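Local structure of DUF4627 domain-containing protein (3SEE) at residues A[83-88]-A[199-204]; A[108-113]-A[148-153]; A[126-131]-A[172-177]. The protein is of unknown function but has a galactose-binding-domain-like fold and probably binds sugars. One frame throughout, in Å; residues are numbered along the deposited sequence. Where two conformers were deposited one is given.

Contact 1 of 3, residues A[83-88]-A[199-204]; sequences QRITDG and CYVAIL
Ile85 and Cys199 face each other as an antiparallel hydrogen-bonded pair: Ile85 N donates to Cys199 O over 2.8 Å, nearly straight at 173°, and Cys199 N returns a longer bond of 3.3 Å to Ile85 O. Two residues along, Gln83 and Val201 pair in the same way, with Val201 N 3.0 Å from Gln83 O. Between them lies the non-hydrogen-bonded pair Arg84 and Tyr200, where the strands draw together to a CA–CA separation of 4.0 Å. Here Tyr200 CB rests 3.8 Å from Arg84 CA, and Arg84 CA makes a CA–H...O contact with Cys199 O. On the face carrying Ile85 and Val201, the end methyl CD1 of Ile85 meets Val201 CG2 at 4.1 Å, the two side chains crossing at a slant. Strands 79-85 and 199-204 are neighbours in the mixed sheet of this galactose-binding-domain-like β-sandwich, and Ile85 also touches Leu219 on strand 211-221 of the other sheet. On the opposite face Arg84 is stretched out, CG anti to the backbone N (chi1 -176°), with CG 3.6 Å from Cys199 O. Its guanidinium lies beyond the pairing: NH2 forms a salt bridge with Asp198, next to the strand, while NH1 binds the carbonyls of Ser29 and Ala31. The amide of Gln83 leads away from strand 199-204, its OE1 accepting from Lys13 N.

Contact 2 of 3, residues A[108-113]-A[148-153]; sequences PVSVYI and QYNFKI
Val109 pairs with Phe151 and Val111 with Tyr149 where strand 149-152, outermost in the mixed sheet of the galactose-binding-domain-like β-sandwich, runs antiparallel to strand 108-115. Four backbone bonds join them, among them Phe151 N to Val109 O at 2.8 Å and Val111 N to Tyr149 O at 2.9 Å. CA–H groups of Ser110 and Gln148 add weaker contacts to Tyr149 O and Val111 O. Apolar contacts lie on the valine face: in one deposited conformer of Ile153, its CD1 meets Val109 CG1 at 3.9 Å. Both valines touch Phe98 of strand 93-102, so this face looks into the sandwich. On the face of Ser110 and Asn150 the contact is polar. Gln148 CG lies anti to the backbone N (chi1 -178°), 3.6 Å from Val111 O; the chain runs on extended, and NE2 passes 3.6 Å from Ser110 CB. Gln148 OE1 approaches Tyr112 CD2 at 3.9 Å, with amide and ring planes 25° apart. NE2 donates to Gln206 OE1 as well as to Asn150 OD1. An alanine in place of Gln148 would probably leave Asn150 OD1 with one donor fewer, Gln206 OE1 without this partner, and a gap beside Tyr112. Asn150 OD1 accepts two bonds, both in its carbonyl plane and on lone pairs: Gln148 NE2 at 2.9 Å, nearly straight at 175°, and Ser110 OG at 2.7 Å.

Contact 3 of 3, residues A[126-131]-A[172-177]; sequences LNTTFF and VNAISS
Phe130 and Val172 form an antiparallel hydrogen-bonded pair, Phe130 N donating to Val172 O at 3.0 Å and Val172 N to Phe130 O at 2.9 Å. Packing gathers round the Phe130 side chain. Its CB meets Val172 CG1 at 4.0 Å in one deposited conformer of the valine, and the backbone atom Val172 O lies at the ring's edge, in its plane. CG lies anti to the carbonyl carbon (chi1 -55°), and the far end of the ring reaches segment 172-177, where CZ touches Ile175 CB at 3.7 Å and CE1 approaches the backbone Ile175 N at 3.6 Å. Phe130 also packs on Ala147 and Lys114. Strands 130-133 and 170-172 are neighbours in the antiparallel sheet of the galactose-binding-domain-like β-sandwich; beyond Val172 the chain turns into the loop before strand 186-188. Water-mediated and side-chain polar links carry the contact past the paired strands. One water accepts from Thr128 N at 2.9 Å and donates to Asn173 O at 2.7 Å; a second accepts from Ile175 N and is hydrogen-bonded to Thr128 OG1. That hydroxyl is also 3.1 Å from Asn173 O, a weak and unsettled bond. Asn173 OD1 accepts from Glu185 N and ND2 donates to Ala183 O, while Thr129 OG1 binds Glu118.

In the fold
Contacts 1 and 2 lie in one mixed sheet, their centres 15 Å apart, and share a border: strands 199-204 and 108-115 are neighbours, so the order runs 79-85, 199-204, 108-115, 149-152. Contact 3 lies at the end of the paired strands 130-133 and 170-172 of the antiparallel sheet and runs on into loops, about 15 Å from the centre of contact 1 and 16 Å from that of contact 2. Along the chain, contacts 2 and 3 are nested inside the loop closed by contact 1, and their segments alternate. Phe131 packs on Cys199, and a probable bond from Phe131 N to Ile113 O joins a strand of one sheet to a strand of the other.

Contact 1 of 3, residues A[83-88]-A[199-204]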
loop_
_atom_site.group_PDB
_atom_site.type_symbol
_atom_site.label_atom_id
_atom_site.label_comp_id
_atom_site.label_asym_id
_atom_site.label_seq_id
_atom_site.Cartn_x
_atom_site.Cartn_y
_atom_site.Cartn_z
ATOM N N GLN A 83 -2.499 4.642 -5.442
ATOM C CA GLN A 83 -2.153 5.383 -6.655
ATOM C C GLN A 83 -1.643 4.420 -7.701
ATOM O O GLN A 83 -0.678 3.689 -7.460
ATOM C CB GLN A 83 -1.141 6.497 -6.387
ATOM C CG GLN A 83 -0.854 7.300 -7.660
ATOM C CD GLN A 83 -0.170 8.641 -7.482
ATOM O OE1 GLN A 83 0.688 8.961 -8.292
ATOM N NE2 GLN A 83 -0.552 9.443 -6.476
ATOM N N ARG A 84 -2.320 4.417 -8.842
ATOM C CA ARG A 84 -1.977 3.576 -9.977
ATOM C C ARG A 84 -0.862 4.212 -10.797
ATOM O O ARG A 84 -0.886 5.439 -11.020
ATOM C CB ARG A 84 -3.235 3.343 -10.813
ATOM C CG ARG A 84 -3.126 2.422 -11.992
ATOM C CD ARG A 84 -4.464 2.350 -12.678
ATOM N NE ARG A 84 -4.467 1.436 -13.810
ATOM C CZ ARG A 84 -5.568 1.101 -14.459
ATOM N NH1 ARG A 84 -6.739 1.647 -14.155
ATOM N NH2 ARG A 84 -5.519 0.194 -15.418
ATOM N N ILE A 85 0.087 3.380 -11.201
ATOM C CA ILE A 85 1.259 3.832 -11.929
ATOM C C ILE A 85 1.352 3.081 -13.259
ATOM O O ILE A 85 1.457 1.871 -13.289
ATOM C CB ILE A 85 2.541 3.597 -11.112
ATOM C CG1 ILE A 85 2.441 4.305 -9.745
ATOM C CG2 ILE A 85 3.778 4.080 -11.913
ATOM C CD1 ILE A 85 3.644 4.095 -8.853
ATOM N N THR A 86 1.308 3.837 -14.346
ATOM C CA THR A 86 1.374 3.296 -15.706
ATOM C C THR A 86 2.539 3.870 -16.494
ATOM O O THR A 86 2.593 3.713 -17.694
ATOM C CB THR A 86 0.042 3.496 -16.461
ATOM O OG1 THR A 86 -0.293 4.900 -16.443
ATOM C CG2 THR A 86 -1.066 2.690 -15.814
ATOM N N ASP A 87 3.490 4.497 -15.823
ATOM C CA ASP A 87 4.631 5.057 -16.546
ATOM C C ASP A 87 5.614 4.001 -17.055
ATOM O O ASP A 87 6.400 4.291 -17.985
ATOM C CB ASP A 87 5.277 6.151 -15.736
ATOM C CG ASP A 87 4.385 7.421 -15.658
ATOM O OD1 ASP A 87 3.748 7.902 -16.671
ATOM O OD2 ASP A 87 4.319 7.947 -14.541
ATOM N N GLY A 88 5.541 2.786 -16.510
ATOM C CA GLY A 88 6.409 1.693 -16.925
ATOM C C GLY A 88 7.626 1.645 -16.020
ATOM O O GLY A 88 8.562 2.430 -16.164
ATOM N N CYS A 199 0.459 -1.060 -12.221
ATOM C CA CYS A 199 0.382 -1.515 -10.842
ATOM C C CYS A 199 -0.146 -0.360 -10.000
ATOM O O CYS A 199 -0.346 0.743 -10.518
ATOM C CB CYS A 199 1.763 -1.974 -10.344
ATOM S SG CYS A 199 3.009 -0.660 -10.254
ATOM N N TYR A 200 -0.356 -0.611 -8.706
ATOM C CA TYR A 200 -0.685 0.467 -7.802
ATOM C C TYR A 200 -0.010 0.280 -6.470
ATOM O O TYR A 200 0.148 -0.858 -5.985
ATOM C CB TYR A 200 -2.204 0.627 -7.618
ATOM C CG TYR A 200 -2.948 -0.596 -7.170
ATOM C CD1 TYR A 200 -3.363 -1.537 -8.097
ATOM C CD2 TYR A 200 -3.251 -0.807 -5.837
ATOM C CE1 TYR A 200 -4.076 -2.652 -7.677
ATOM C CE2 TYR A 200 -3.957 -1.916 -5.433
ATOM C CZ TYR A 200 -4.345 -2.870 -6.364
ATOM O OH TYR A 200 -5.072 -3.984 -6.033
ATOM N N VAL A 201 0.384 1.406 -5.898
ATOM C CA VAL A 201 0.778 1.465 -4.494
ATOM C C VAL A 201 -0.472 1.550 -3.620
ATOM O O VAL A 201 -1.374 2.331 -3.913
ATOM C CB VAL A 201 1.669 2.694 -4.259
ATOM C CG1 VAL A 201 1.973 2.885 -2.765
ATOM C CG2 VAL A 201 2.950 2.608 -5.089
ATOM N N ALA A 202 -0.516 0.758 -2.557
ATOM C CA ALA A 202 -1.560 0.785 -1.533
ATOM C C ALA A 202 -0.906 1.118 -0.199
ATOM O O ALA A 202 0.072 0.484 0.199
ATOM C CB ALA A 202 -2.238 -0.592 -1.444
ATOM N N ILE A 203 -1.445 2.119 0.488
ATOM C CA ILE A 203 -1.026 2.497 1.827
ATOM C C ILE A 203 -2.244 2.264 2.724
ATOM O O ILE A 203 -3.372 2.714 2.406
ATOM C CB ILE A 203 -0.542 3.964 1.904
ATOM C CG1 ILE A 203 0.685 4.141 0.993
ATOM C CG2 ILE A 203 -0.273 4.364 3.365
ATOM C CD1 ILE A 203 1.157 5.600 0.825
ATOM N N LEU A 204 -2.057 1.529 3.824
ATOM C CA LEU A 204 -3.137 1.029 4.666
ATOM C C LEU A 204 -2.838 1.228 6.111
ATOM O O LEU A 204 -1.673 1.238 6.518
ATOM C CB LEU A 204 -3.262 -0.489 4.562
ATOM C CG LEU A 204 -3.305 -1.038 3.160
ATOM C CD1 LEU A 204 -1.935 -1.483 2.669
ATOM C CD2 LEU A 204 -4.302 -2.194 3.082
#

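Contact 2 of 3, residues A[108-113]-A[148-153]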
loop_
_atom_site.group_PDB
_atom_site.type_symbol
_atom_site.label_atom_id
_atom_site.label_comp_id
_atom_site.label_asym_id
_atom_site.label_seq_id
_atom_site.Cartn_x
_atom_site.Cartn_y
_atom_site.Cartn_z
ATOM N N PRO A 108 0.097 0.321 13.626
ATOM C CA PRO A 108 0.840 0.077 12.385
ATOM C C PRO A 108 0.311 0.813 11.171
ATOM O O PRO A 108 -0.882 1.060 11.042
ATOM C CB PRO A 108 0.682 -1.422 12.186
ATOM C CG PRO A 108 -0.574 -1.759 12.873
ATOM C CD PRO A 108 -0.779 -0.794 13.999
ATOM N N VAL A 109 1.228 1.111 10.265
ATOM C CA VAL A 109 0.902 1.546 8.921
ATOM C C VAL A 109 1.610 0.604 7.957
ATOM O O VAL A 109 2.659 0.052 8.275
ATOM C CB VAL A 109 1.304 3.012 8.712
ATOM C CG1 VAL A 109 2.804 3.223 8.819
ATOM C CG2 VAL A 109 0.714 3.567 7.425
ATOM N N SER A 110 1.025 0.430 6.782
ATOM C CA SER A 110 1.378 -0.658 5.901
ATOM C C SER A 110 1.356 -0.251 4.448
ATOM O O SER A 110 0.700 0.714 4.066
ATOM C CB SER A 110 0.414 -1.813 6.121
ATOM O OG SER A 110 0.306 -2.140 7.511
ATOM N N VAL A 111 2.040 -1.047 3.645
ATOM C CA VAL A 111 2.241 -0.813 2.219
ATOM C C VAL A 111 2.204 -2.137 1.464
ATOM O O VAL A 111 2.754 -3.129 1.958
ATOM C CB VAL A 111 3.681 -0.288 1.995
ATOM C CG1 VAL A 111 4.000 -0.148 0.502
ATOM C CG2 VAL A 111 3.878 1.008 2.743
ATOM N N TYR A 112 1.695 -2.150 0.239
ATOM C CA TYR A 112 2.021 -3.173 -0.744
ATOM C C TYR A 112 1.930 -2.521 -2.129
ATOM O O TYR A 112 1.378 -1.424 -2.278
ATOM C CB TYR A 112 1.149 -4.437 -0.619
ATOM C CG TYR A 112 -0.340 -4.265 -0.825
ATOM C CD1 TYR A 112 -0.879 -4.148 -2.098
ATOM C CD2 TYR A 112 -1.203 -4.191 0.254
ATOM C CE1 TYR A 112 -2.236 -3.994 -2.293
ATOM C CE2 TYR A 112 -2.568 -4.024 0.067
ATOM C CZ TYR A 112 -3.080 -3.935 -1.214
ATOM O OH TYR A 112 -4.433 -3.768 -1.442
ATOM N N ILE A 113 2.463 -3.213 -3.141
ATOM C CA ILE A 113 2.447 -2.712 -4.515
ATOM C C ILE A 113 2.030 -3.889 -5.391
ATOM O O ILE A 113 2.732 -4.898 -5.479
ATOM C CB ILE A 113 3.815 -2.139 -4.949
ATOM C CG1 ILE A 113 4.376 -1.150 -3.913
ATOM C CG2 ILE A 113 3.665 -1.452 -6.329
ATOM C CD1 ILE A 113 5.749 -0.541 -4.290
ATOM N N GLN A 148 3.443 -7.388 1.735
ATOM C CA GLN A 148 3.044 -6.278 2.580
ATOM C C GLN A 148 4.112 -6.004 3.634
ATOM O O GLN A 148 4.643 -6.922 4.263
ATOM C CB GLN A 148 1.734 -6.595 3.291
ATOM C CG GLN A 148 1.207 -5.459 4.160
ATOM C CD GLN A 148 -0.239 -5.605 4.557
ATOM O OE1 GLN A 148 -1.078 -6.014 3.740
ATOM N NE2 GLN A 148 -0.562 -5.268 5.803
ATOM N N TYR A 149 4.434 -4.719 3.754
ATOM C CA TYR A 149 5.320 -4.189 4.772
ATOM C C TYR A 149 4.479 -3.487 5.822
ATOM O O TYR A 149 3.591 -2.718 5.477
ATOM C CB TYR A 149 6.269 -3.159 4.133
ATOM C CG TYR A 149 7.096 -2.375 5.097
ATOM C CD1 TYR A 149 8.191 -2.960 5.743
ATOM C CD2 TYR A 149 6.802 -1.057 5.409
ATOM C CE1 TYR A 149 8.969 -2.256 6.647
ATOM C CE2 TYR A 149 7.577 -0.335 6.311
ATOM C CZ TYR A 149 8.646 -0.935 6.926
ATOM O OH TYR A 149 9.400 -0.201 7.823
ATOM N N ASN A 150 4.777 -3.751 7.080
ATOM C CA ASN A 150 4.113 -3.107 8.216
ATOM C C ASN A 150 5.138 -2.408 9.071
ATOM O O ASN A 150 6.210 -2.966 9.301
ATOM C CB ASN A 150 3.390 -4.154 9.081
ATOM C CG ASN A 150 2.445 -5.006 8.278
ATOM O OD1 ASN A 150 1.523 -4.500 7.641
ATOM N ND2 ASN A 150 2.644 -6.310 8.303
ATOM N N PHE A 151 4.803 -1.227 9.573
ATOM C CA PHE A 151 5.689 -0.486 10.463
ATOM C C PHE A 151 4.891 0.081 11.621
ATOM O O PHE A 151 3.925 0.804 11.409
ATOM C CB PHE A 151 6.364 0.645 9.690
ATOM C CG PHE A 151 7.390 1.396 10.501
ATOM C CD1 PHE A 151 8.524 0.762 10.993
ATOM C CD2 PHE A 151 7.193 2.719 10.820
ATOM C CE1 PHE A 151 9.442 1.441 11.758
ATOM C CE2 PHE A 151 8.152 3.414 11.562
ATOM C CZ PHE A 151 9.258 2.764 12.040
ATOM N N LYS A 152 5.324 -0.232 12.832
ATOM C CA LYS A 152 4.670 0.332 14.012
ATOM C C LYS A 152 5.130 1.752 14.245
ATOM O O LYS A 152 6.323 2.049 14.342
ATOM C CB LYS A 152 4.962 -0.467 15.277
ATOM C CG LYS A 152 4.345 -1.826 15.302
ATOM C CD LYS A 152 4.744 -2.566 16.602
ATOM C CE LYS A 152 6.264 -2.433 16.971
ATOM N NZ LYS A 152 6.820 -3.179 18.194
ATOM N N ILE A 153 4.164 2.640 14.340
ATOM C CA ILE A 153 4.397 4.043 14.653
ATOM C C ILE A 153 4.550 4.144 16.165
ATOM O O ILE A 153 3.592 3.911 16.907
ATOM C CB ILE A 153 3.236 4.909 14.140
ATOM C CG1 ILE A 153 3.165 4.850 12.596
ATOM C CG2 ILE A 153 3.367 6.332 14.655
ATOM C CD1 ILE A 153 1.809 5.280 12.031
#

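Contact 3 of 3, residues A[126-131]-A[172-177]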
loop_
_atom_site.group_PDB
_atom_site.type_symbol
_atom_site.label_atom_id
_atom_site.label_comp_id
_atom_site.label_asym_id
_atom_site.label_seq_id
_atom_site.Cartn_x
_atom_site.Cartn_y
_atom_site.Cartn_z
ATOM N N LEU A 126 -8.663 -15.429 -9.290
ATOM C CA LEU A 126 -7.772 -14.324 -9.702
ATOM C C LEU A 126 -6.391 -14.483 -9.067
ATOM O O LEU A 126 -6.262 -14.725 -7.868
ATOM C CB LEU A 126 -8.297 -12.930 -9.301
ATOM C CG LEU A 126 -9.368 -12.239 -10.141
ATOM C CD1 LEU A 126 -9.763 -10.923 -9.504
ATOM C CD2 LEU A 126 -8.814 -12.032 -11.530
ATOM N N ASN A 127 -5.361 -14.293 -9.870
ATOM C CA ASN A 127 -4.006 -14.157 -9.335
ATOM C C ASN A 127 -3.893 -12.917 -8.448
ATOM O O ASN A 127 -4.652 -11.959 -8.608
ATOM C CB ASN A 127 -2.992 -13.995 -10.463
ATOM C CG ASN A 127 -2.819 -15.229 -11.315
ATOM O OD1 ASN A 127 -3.060 -16.370 -10.898
ATOM N ND2 ASN A 127 -2.332 -14.996 -12.523
ATOM N N THR A 128 -2.927 -12.973 -7.545
ATOM C CA THR A 128 -2.560 -11.825 -6.708
ATOM C C THR A 128 -1.043 -11.683 -6.805
ATOM O O THR A 128 -0.300 -12.455 -6.203
ATOM C CB THR A 128 -3.003 -12.008 -5.248
ATOM O OG1 THR A 128 -2.389 -13.188 -4.711
ATOM C CG2 THR A 128 -4.519 -12.138 -5.105
ATOM N N THR A 129 -0.604 -10.707 -7.592
ATOM C CA THR A 129 0.802 -10.528 -7.944
ATOM C C THR A 129 1.339 -9.242 -7.347
ATOM O O THR A 129 0.775 -8.178 -7.592
ATOM C CB THR A 129 0.959 -10.457 -9.481
ATOM O OG1 THR A 129 0.226 -11.533 -10.095
ATOM C CG2 THR A 129 2.399 -10.510 -9.896
ATOM N N PHE A 130 2.398 -9.336 -6.558
ATOM C CA PHE A 130 2.935 -8.197 -5.813
ATOM C C PHE A 130 4.441 -8.090 -6.047
ATOM O O PHE A 130 5.105 -9.118 -6.107
ATOM C CB PHE A 130 2.742 -8.376 -4.308
ATOM C CG PHE A 130 1.333 -8.618 -3.851
ATOM C CD1 PHE A 130 0.779 -9.893 -3.847
ATOM C CD2 PHE A 130 0.570 -7.578 -3.354
ATOM C CE1 PHE A 130 -0.496 -10.115 -3.341
ATOM C CE2 PHE A 130 -0.697 -7.801 -2.854
ATOM C CZ PHE A 130 -1.222 -9.052 -2.867
ATOM N N PHE A 131 4.994 -6.883 -6.031
ATOM C CA PHE A 131 6.445 -6.774 -5.914
ATOM C C PHE A 131 6.913 -7.202 -4.517
ATOM O O PHE A 131 6.224 -6.977 -3.517
ATOM C CB PHE A 131 6.903 -5.364 -6.195
ATOM C CG PHE A 131 6.679 -4.930 -7.611
ATOM C CD1 PHE A 131 7.247 -5.626 -8.657
ATOM C CD2 PHE A 131 5.888 -3.829 -7.915
ATOM C CE1 PHE A 131 7.042 -5.214 -9.971
ATOM C CE2 PHE A 131 5.669 -3.425 -9.217
ATOM C CZ PHE A 131 6.257 -4.113 -10.246
ATOM N N VAL A 172 5.968 -11.848 -5.810
ATOM C CA VAL A 172 5.408 -12.902 -5.000
ATOM C C VAL A 172 3.924 -13.083 -5.387
ATOM O O VAL A 172 3.235 -12.119 -5.724
ATOM C CB VAL A 172 5.705 -12.617 -3.497
ATOM C CG1 VAL A 172 5.122 -11.294 -3.015
ATOM C CG2 VAL A 172 5.307 -13.766 -2.601
ATOM N N ASN A 173 3.453 -14.324 -5.375
ATOM C CA ASN A 173 2.144 -14.684 -5.873
ATOM C C ASN A 173 1.069 -14.721 -4.793
ATOM O O ASN A 173 -0.019 -15.240 -5.017
ATOM C CB ASN A 173 2.207 -16.029 -6.620
ATOM C CG ASN A 173 2.380 -17.183 -5.672
ATOM O OD1 ASN A 173 2.686 -16.973 -4.496
ATOM N ND2 ASN A 173 2.200 -18.405 -6.150
ATOM N N ALA A 174 1.336 -14.106 -3.639
ATOM C CA ALA A 174 0.359 -14.056 -2.551
ATOM C C ALA A 174 0.819 -13.048 -1.532
ATOM O O ALA A 174 2.002 -12.727 -1.450
ATOM C CB ALA A 174 0.170 -15.438 -1.901
ATOM N N ILE A 175 -0.130 -12.567 -0.738
ATOM C CA ILE A 175 0.157 -11.690 0.374
ATOM C C ILE A 175 0.355 -12.454 1.683
ATOM O O ILE A 175 0.846 -11.916 2.673
ATOM C CB ILE A 175 -0.965 -10.625 0.515
ATOM C CG1 ILE A 175 -0.504 -9.377 1.267
ATOM C CG2 ILE A 175 -2.211 -11.233 1.146
ATOM C CD1 ILE A 175 -1.461 -8.184 1.138
ATOM N N SER A 176 -0.005 -13.731 1.661
ATOM C CA SER A 176 0.040 -14.572 2.839
ATOM C C SER A 176 1.470 -15.001 3.185
ATOM O O SER A 176 2.389 -14.908 2.378
ATOM C CB SER A 176 -0.840 -15.799 2.616
ATOM O OG SER A 176 -0.558 -16.406 1.372
ATOM N N SER A 177 1.641 -15.471 4.410
ATOM C CA SER A 177 2.918 -16.032 4.823
ATOM C C SER A 177 3.225 -17.350 4.155
ATOM O O SER A 177 2.329 -18.073 3.728
ATOM C CB SER A 177 2.934 -16.270 6.335
ATOM O OG SER A 177 2.095 -17.357 6.645
HETATM O O HOH W 1 -1.174 -15.278 -7.490
HETATM O O HOH W 2 -2.796 -12.896 -1.905
#